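Local coordinates for protein glucuronan lyase A (Trichoderma reesei, PDB 2ZZJ) that probably cleaves beta-1,4-linked glucuronan within the chain as a polysaccharide lyase, and carries a bound calcium ion in a beta-jelly-roll fold, at residues V155-W160 and K169-G174; Y70-R75 and N88-I93. All coordinates share one frame; numbering follows the deposited sequence.

Interaction 1 (V155-W160 and K169-G174); sequences VLQIKW and KIWFDG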
loop_
_atom_site.group_PDB
_atom_site.type_symbol
_atom_site.label_atom_id
_atom_site.label_comp_id
_atom_site.label_asym_id
_atom_site.label_seq_id
_atom_site.Cartn_x
_atom_site.Cartn_y
_atom_site.Cartn_z
ATOM N N VAL A 155 -3.973 -7.940 -6.730
ATOM C CA VAL A 155 -4.804 -7.139 -7.621
ATOM C C VAL A 155 -5.965 -6.582 -6.796
ATOM O O VAL A 155 -6.599 -7.338 -6.004
ATOM C CB VAL A 155 -5.323 -7.915 -8.843
ATOM C CG1 VAL A 155 -6.250 -7.003 -9.706
ATOM C CG2 VAL A 155 -4.164 -8.475 -9.707
ATOM N N LEU A 156 -6.204 -5.276 -6.944
ATOM C CA LEU A 156 -7.346 -4.623 -6.316
ATOM C C LEU A 156 -8.283 -4.139 -7.407
ATOM O O LEU A 156 -7.849 -3.586 -8.423
ATOM C CB LEU A 156 -6.920 -3.413 -5.474
ATOM C CG LEU A 156 -5.670 -3.542 -4.590
ATOM C CD1 LEU A 156 -5.327 -2.177 -3.959
ATOM C CD2 LEU A 156 -5.922 -4.533 -3.531
ATOM N N GLN A 157 -9.577 -4.358 -7.224
ATOM C CA GLN A 157 -10.553 -3.669 -8.083
ATOM C C GLN A 157 -11.414 -2.839 -7.161
ATOM O O GLN A 157 -12.098 -3.402 -6.324
ATOM C CB GLN A 157 -11.404 -4.678 -8.831
ATOM C CG GLN A 157 -12.518 -4.011 -9.648
ATOM C CD GLN A 157 -13.464 -5.005 -10.275
ATOM O OE1 GLN A 157 -13.384 -6.204 -10.022
ATOM N NE2 GLN A 157 -14.390 -4.496 -11.093
ATOM N N ILE A 158 -11.348 -1.520 -7.276
ATOM C CA ILE A 158 -12.026 -0.676 -6.319
ATOM C C ILE A 158 -12.846 0.362 -7.060
ATOM O O ILE A 158 -12.293 1.097 -7.883
ATOM C CB ILE A 158 -11.053 0.014 -5.312
ATOM C CG1 ILE A 158 -10.225 -1.039 -4.551
ATOM C CG2 ILE A 158 -11.847 0.847 -4.266
ATOM C CD1 ILE A 158 -9.141 -0.485 -3.664
ATOM N N LYS A 159 -14.140 0.464 -6.732
ATOM C CA LYS A 159 -14.911 1.635 -7.173
ATOM C C LYS A 159 -14.923 2.615 -6.006
ATOM O O LYS A 159 -15.465 2.306 -4.934
ATOM C CB LYS A 159 -16.325 1.242 -7.573
ATOM C CG LYS A 159 -17.217 2.415 -7.938
ATOM C CD LYS A 159 -18.637 1.900 -8.213
ATOM C CE LYS A 159 -19.635 3.050 -8.417
ATOM N NZ LYS A 159 -19.247 3.936 -9.559
ATOM N N TRP A 160 -14.280 3.759 -6.214
ATOM C CA TRP A 160 -14.083 4.777 -5.181
ATOM C C TRP A 160 -15.362 5.627 -5.094
ATOM O O TRP A 160 -15.654 6.394 -6.007
ATOM C CB TRP A 160 -12.878 5.641 -5.523
ATOM C CG TRP A 160 -11.570 4.836 -5.619
ATOM C CD1 TRP A 160 -10.872 4.518 -6.757
ATOM C CD2 TRP A 160 -10.842 4.253 -4.521
ATOM N NE1 TRP A 160 -9.745 3.766 -6.434
ATOM C CE2 TRP A 160 -9.701 3.596 -5.073
ATOM C CE3 TRP A 160 -11.053 4.203 -3.128
ATOM C CZ2 TRP A 160 -8.759 2.932 -4.274
ATOM C CZ3 TRP A 160 -10.114 3.536 -2.324
ATOM C CH2 TRP A 160 -8.990 2.904 -2.898
ATOM N N LYS A 169 -12.618 -5.143 -3.903
ATOM C CA LYS A 169 -12.334 -6.517 -4.281
ATOM C C LYS A 169 -10.825 -6.702 -4.341
ATOM O O LYS A 169 -10.133 -5.816 -4.825
ATOM C CB LYS A 169 -12.949 -6.809 -5.659
ATOM C CG LYS A 169 -14.460 -6.543 -5.680
ATOM C CD LYS A 169 -15.075 -6.578 -7.082
ATOM C CE LYS A 169 -14.996 -7.958 -7.701
ATOM N NZ LYS A 169 -15.714 -7.977 -9.051
ATOM N N ILE A 170 -10.339 -7.840 -3.840
ATOM C CA ILE A 170 -8.896 -8.127 -3.771
ATOM C C ILE A 170 -8.623 -9.577 -4.188
ATOM O O ILE A 170 -9.323 -10.507 -3.752
ATOM C CB ILE A 170 -8.351 -7.924 -2.337
ATOM C CG1 ILE A 170 -8.631 -6.501 -1.829
ATOM C CG2 ILE A 170 -6.821 -8.273 -2.257
ATOM C CD1 ILE A 170 -8.134 -6.192 -0.394
ATOM N N TRP A 171 -7.583 -9.763 -5.008
ATOM C CA TRP A 171 -7.083 -11.059 -5.426
ATOM C C TRP A 171 -5.668 -11.191 -4.875
ATOM O O TRP A 171 -4.908 -10.187 -4.840
ATOM C CB TRP A 171 -6.978 -11.154 -6.953
ATOM C CG TRP A 171 -8.257 -11.378 -7.678
ATOM C CD1 TRP A 171 -8.707 -12.567 -8.215
ATOM C CD2 TRP A 171 -9.249 -10.402 -7.973
ATOM N NE1 TRP A 171 -9.928 -12.372 -8.821
ATOM C CE2 TRP A 171 -10.281 -11.056 -8.700
ATOM C CE3 TRP A 171 -9.359 -9.029 -7.731
ATOM C CZ2 TRP A 171 -11.415 -10.379 -9.165
ATOM C CZ3 TRP A 171 -10.500 -8.344 -8.215
ATOM C CH2 TRP A 171 -11.515 -9.034 -8.898
ATOM N N PHE A 172 -5.308 -12.406 -4.461
ATOM C CA PHE A 172 -3.948 -12.695 -3.965
ATOM C C PHE A 172 -3.459 -13.961 -4.674
ATOM O O PHE A 172 -4.149 -14.997 -4.643
ATOM C CB PHE A 172 -3.959 -12.903 -2.449
ATOM C CG PHE A 172 -2.589 -13.095 -1.846
ATOM C CD1 PHE A 172 -1.785 -11.990 -1.536
ATOM C CD2 PHE A 172 -2.100 -14.378 -1.580
ATOM C CE1 PHE A 172 -0.502 -12.183 -0.980
ATOM C CE2 PHE A 172 -0.844 -14.572 -1.029
ATOM C CZ PHE A 172 -0.042 -13.478 -0.726
ATOM N N ASP A 173 -2.313 -13.877 -5.329
ATOM C CA ASP A 173 -1.748 -15.006 -6.077
ATOM C C ASP A 173 -2.764 -15.697 -6.996
ATOM O O ASP A 173 -2.825 -16.935 -7.073
ATOM C CB ASP A 173 -1.063 -16.013 -5.131
ATOM C CG ASP A 173 0.157 -15.419 -4.447
ATOM O OD1 ASP A 173 0.486 -14.255 -4.753
ATOM O OD2 ASP A 173 0.817 -16.102 -3.649
ATOM N N GLY A 174 -3.574 -14.891 -7.663
ATOM C CA GLY A 174 -4.412 -15.394 -8.753
ATOM C C GLY A 174 -5.797 -15.818 -8.310
ATOM O O GLY A 174 -6.641 -16.162 -9.154
#
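Lys169 and Gln157 face each other as a hydrogen-bonded antiparallel pair. Gln157 N gives a bond of 2.9 Å to Lys169 O, and Lys169 N returns a more bent one of 3.0 Å to Gln157 O. Their side chains run side by side, pointing the same way, and are tied at the ends: Lys169 NZ bonds to Gln157 OE1 at 3.1 Å, the ammonium standing above the carbonyl plane of the amide. The turn at chi3 of Lys169 (65°) folds CE back, within 3.3 Å of Gln157 OE1, while the extended glutamine chain carries its amide alongside. The other end of that amide is held by Glu67, which accepts from Gln157 NE2, so both ends of the group are fixed. Lys169 NZ has a further, weak hydrogen bond with Tyr181 OH.

Ile170 lies across from Leu156 as a non-hydrogen-bonded pair on the other face of the sheet, where both side chains are buried; Leu156 CD2 rests 3.8 Å from Ile170 CG1. The pairing belongs to the beta hairpin of strands 152-160 and 166-172, within one sheet of the jelly roll, and the axes of the two segments run at 172°.

Trp171 pairs with Val155, returning to the face that carries Gln157. Trp171 N bonds to Val155 O at 2.8 Å, nearly straight and in the carbonyl plane, and Val155 N answers to Trp171 O at 3.1 Å. The indole turns an edge to this strand: Gln157 OE1 lies in the ring plane, 3.6 Å from Trp171 CH2, and Gln157 CB touches CZ3. Phe230 meets the same indole edge-to-face, and Pro235 packs on Val155.

Interaction 2 (Y70-R75 and N88-I93); sequences YGFAFR and NIAQFI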
loop_
_atom_site.group_PDB
_atom_site.type_symbol
_atom_site.label_atom_id
_atom_site.label_comp_id
_atom_site.label_asym_id
_atom_site.label_seq_id
_atom_site.Cartn_x
_atom_site.Cartn_y
_atom_site.Cartn_z
ATOM N N TYR A 70 -5.709 -1.939 -9.632
ATOM C CA TYR A 70 -4.304 -1.755 -9.240
ATOM C C TYR A 70 -3.689 -3.147 -9.109
ATOM O O TYR A 70 -4.330 -4.052 -8.578
ATOM C CB TYR A 70 -4.231 -1.080 -7.861
ATOM C CG TYR A 70 -4.995 0.225 -7.854
ATOM C CD1 TYR A 70 -4.354 1.441 -8.175
ATOM C CD2 TYR A 70 -6.368 0.244 -7.609
ATOM C CE1 TYR A 70 -5.093 2.656 -8.212
ATOM C CE2 TYR A 70 -7.092 1.450 -7.657
ATOM C CZ TYR A 70 -6.435 2.628 -7.935
ATOM O OH TYR A 70 -7.146 3.799 -7.979
ATOM N N GLY A 71 -2.450 -3.313 -9.552
ATOM C CA GLY A 71 -1.768 -4.605 -9.436
ATOM C C GLY A 71 -0.321 -4.340 -9.028
ATOM O O GLY A 71 0.284 -3.331 -9.449
ATOM N N PHE A 72 0.250 -5.222 -8.226
ATOM C CA PHE A 72 1.709 -5.191 -7.979
ATOM C C PHE A 72 2.174 -6.533 -7.506
ATOM O O PHE A 72 1.359 -7.348 -6.997
ATOM C CB PHE A 72 2.132 -4.114 -6.998
ATOM C CG PHE A 72 1.513 -4.251 -5.621
ATOM C CD1 PHE A 72 2.248 -4.803 -4.579
ATOM C CD2 PHE A 72 0.203 -3.817 -5.386
ATOM C CE1 PHE A 72 1.682 -4.927 -3.274
ATOM C CE2 PHE A 72 -0.375 -3.938 -4.110
ATOM C CZ PHE A 72 0.363 -4.496 -3.061
ATOM N N ALA A 73 3.467 -6.786 -7.712
ATOM C CA ALA A 73 4.046 -7.967 -7.100
ATOM C C ALA A 73 4.917 -7.529 -5.931
ATOM O O ALA A 73 5.556 -6.477 -5.993
ATOM C CB ALA A 73 4.876 -8.746 -8.119
ATOM N N PHE A 74 4.958 -8.324 -4.876
ATOM C CA PHE A 74 5.865 -8.050 -3.739
ATOM C C PHE A 74 6.415 -9.342 -3.153
ATOM O O PHE A 74 5.851 -10.413 -3.367
ATOM C CB PHE A 74 5.187 -7.203 -2.646
ATOM C CG PHE A 74 4.288 -8.003 -1.735
ATOM C CD1 PHE A 74 4.770 -8.510 -0.530
ATOM C CD2 PHE A 74 2.968 -8.306 -2.132
ATOM C CE1 PHE A 74 3.933 -9.289 0.326
ATOM C CE2 PHE A 74 2.113 -9.101 -1.288
ATOM C CZ PHE A 74 2.615 -9.578 -0.076
ATOM N N ARG A 75 7.509 -9.214 -2.407
ATOM C CA ARG A 75 8.220 -10.350 -1.871
ATOM C C ARG A 75 8.845 -9.933 -0.552
ATOM O O ARG A 75 9.555 -8.928 -0.483
ATOM C CB ARG A 75 9.318 -10.755 -2.849
ATOM C CG ARG A 75 10.143 -11.960 -2.381
ATOM C CD ARG A 75 11.328 -12.109 -3.307
ATOM N NE ARG A 75 12.116 -13.307 -3.019
ATOM C CZ ARG A 75 13.106 -13.348 -2.135
ATOM N NH1 ARG A 75 13.413 -12.281 -1.435
ATOM N NH2 ARG A 75 13.800 -14.472 -1.956
ATOM N N ASN A 88 3.672 -2.026 6.724
ATOM C CA ASN A 88 2.773 -1.621 5.660
ATOM C C ASN A 88 3.514 -1.806 4.340
ATOM O O ASN A 88 4.719 -1.543 4.265
ATOM C CB ASN A 88 2.361 -0.162 5.847
ATOM C CG ASN A 88 1.087 0.177 5.095
ATOM O OD1 ASN A 88 -0.031 -0.116 5.555
ATOM N ND2 ASN A 88 1.243 0.795 3.929
ATOM N N ILE A 89 2.810 -2.287 3.318
ATOM C CA ILE A 89 3.458 -2.537 2.029
ATOM C C ILE A 89 2.928 -1.678 0.848
ATOM O O ILE A 89 3.602 -1.605 -0.191
ATOM C CB ILE A 89 3.481 -4.034 1.627
ATOM C CG1 ILE A 89 2.052 -4.612 1.475
ATOM C CG2 ILE A 89 4.309 -4.886 2.663
ATOM C CD1 ILE A 89 2.049 -6.067 0.879
ATOM N N ALA A 90 1.737 -1.077 0.997
ATOM C CA ALA A 90 1.168 -0.163 -0.032
ATOM C C ALA A 90 0.124 0.728 0.614
ATOM O O ALA A 90 -0.499 0.346 1.638
ATOM C CB ALA A 90 0.519 -0.962 -1.173
ATOM N N GLN A 91 -0.098 1.911 0.043
ATOM C CA GLN A 91 -1.157 2.759 0.607
ATOM C C GLN A 91 -1.598 3.804 -0.364
ATOM O O GLN A 91 -0.784 4.242 -1.208
ATOM C CB GLN A 91 -0.689 3.443 1.894
ATOM C CG GLN A 91 0.579 4.274 1.801
ATOM C CD GLN A 91 0.781 5.175 3.038
ATOM O OE1 GLN A 91 -0.182 5.517 3.724
ATOM N NE2 GLN A 91 2.024 5.538 3.320
ATOM N N PHE A 92 -2.864 4.189 -0.227
ATOM C CA PHE A 92 -3.404 5.386 -0.883
ATOM C C PHE A 92 -3.450 6.486 0.136
ATOM O O PHE A 92 -3.888 6.265 1.296
ATOM C CB PHE A 92 -4.798 5.108 -1.398
ATOM C CG PHE A 92 -4.828 4.125 -2.542
ATOM C CD1 PHE A 92 -4.699 4.590 -3.866
ATOM C CD2 PHE A 92 -4.980 2.765 -2.312
ATOM C CE1 PHE A 92 -4.749 3.701 -4.942
ATOM C CE2 PHE A 92 -5.009 1.865 -3.395
ATOM C CZ PHE A 92 -4.884 2.352 -4.707
ATOM N N ILE A 93 -3.013 7.668 -0.281
ATOM C CA ILE A 93 -2.886 8.783 0.649
ATOM C C ILE A 93 -2.986 10.132 -0.067
ATOM O O ILE A 93 -2.350 10.360 -1.125
ATOM C CB ILE A 93 -1.580 8.640 1.502
ATOM C CG1 ILE A 93 -1.463 9.749 2.578
ATOM C CG2 ILE A 93 -0.318 8.548 0.597
ATOM C CD1 ILE A 93 -0.246 9.571 3.447
#
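Tyr70 and Phe92 meet tip to tip between the two sheets of the jelly-roll sandwich, strand 66-76 lying in one and strand 86-95 in the other. The segment axes come no closer than 9.6 Å, and side chains alone span the distance, with no hydrogen bond across.

The aromatic contact is a T-shaped stack. Phe92 drives its edge into the face of Tyr70, the ring centroids 4.7 Å apart and the planes at 77°. Phe92 CZ stands over the centre of the tyrosine ring, 3.4 Å above its plane, with CE1 beside it. Trp160 meets Phe92 edge-to-face and Phe195 stacks on it, which makes the ring part of an aromatic cluster. The buried hydroxyl of Tyr70 is satisfied by Gly61 O and Trp160 NE1. An alanine in place of Tyr70 would probably open a gap against the edge of Phe92 and leave Gly61 O and Trp160 NE1 without their hydroxyl partner.

A CH-pi contact holds the other end. Ile89 CD1 sits over the middle of the Phe74 ring, 3.5 Å from the centroid and 6° off the normal, and the two side chains cross at about a right angle. CG of Phe74 lies between its own backbone N and carbonyl carbon (chi1 80°), as does CG1 of Ile89, and from these positions the ring and CD1 meet.

Plain apolar packing fills the middle. Phe72 lies between those contacts, its CE1 edge turned to Ile89 CD1. Ile89 and Ala90 together form a classic beta bulge opposite Ile112, and both direct their CB toward strand 66-76. From the second residue of the bulge, Ala90 CB reaches Phe72 CZ at 4.0 Å.

How the interactions relate
Along the chain the two contacts come in series: interaction 2 closes before interaction 1 opens, and their centres lie 11 Å apart. They share a sheet, in which strands 66-76 and 152-160 are antiparallel neighbours. Interaction 1 carries that sheet one strand further, through a hairpin, whereas interaction 2 crosses from it to the opposing sheet near the centre of the chain. They touch directly: Leu156 N is probably hydrogen-bonded to Tyr70 O at 2.8 Å, and Trp160 CZ2 packs 3.9 Å from Phe92 CZ. Pairing within a sheet and packing between sheets are thus joined at the core of the jelly roll, with the calcium ion about 11 Å from the side chain of Phe72.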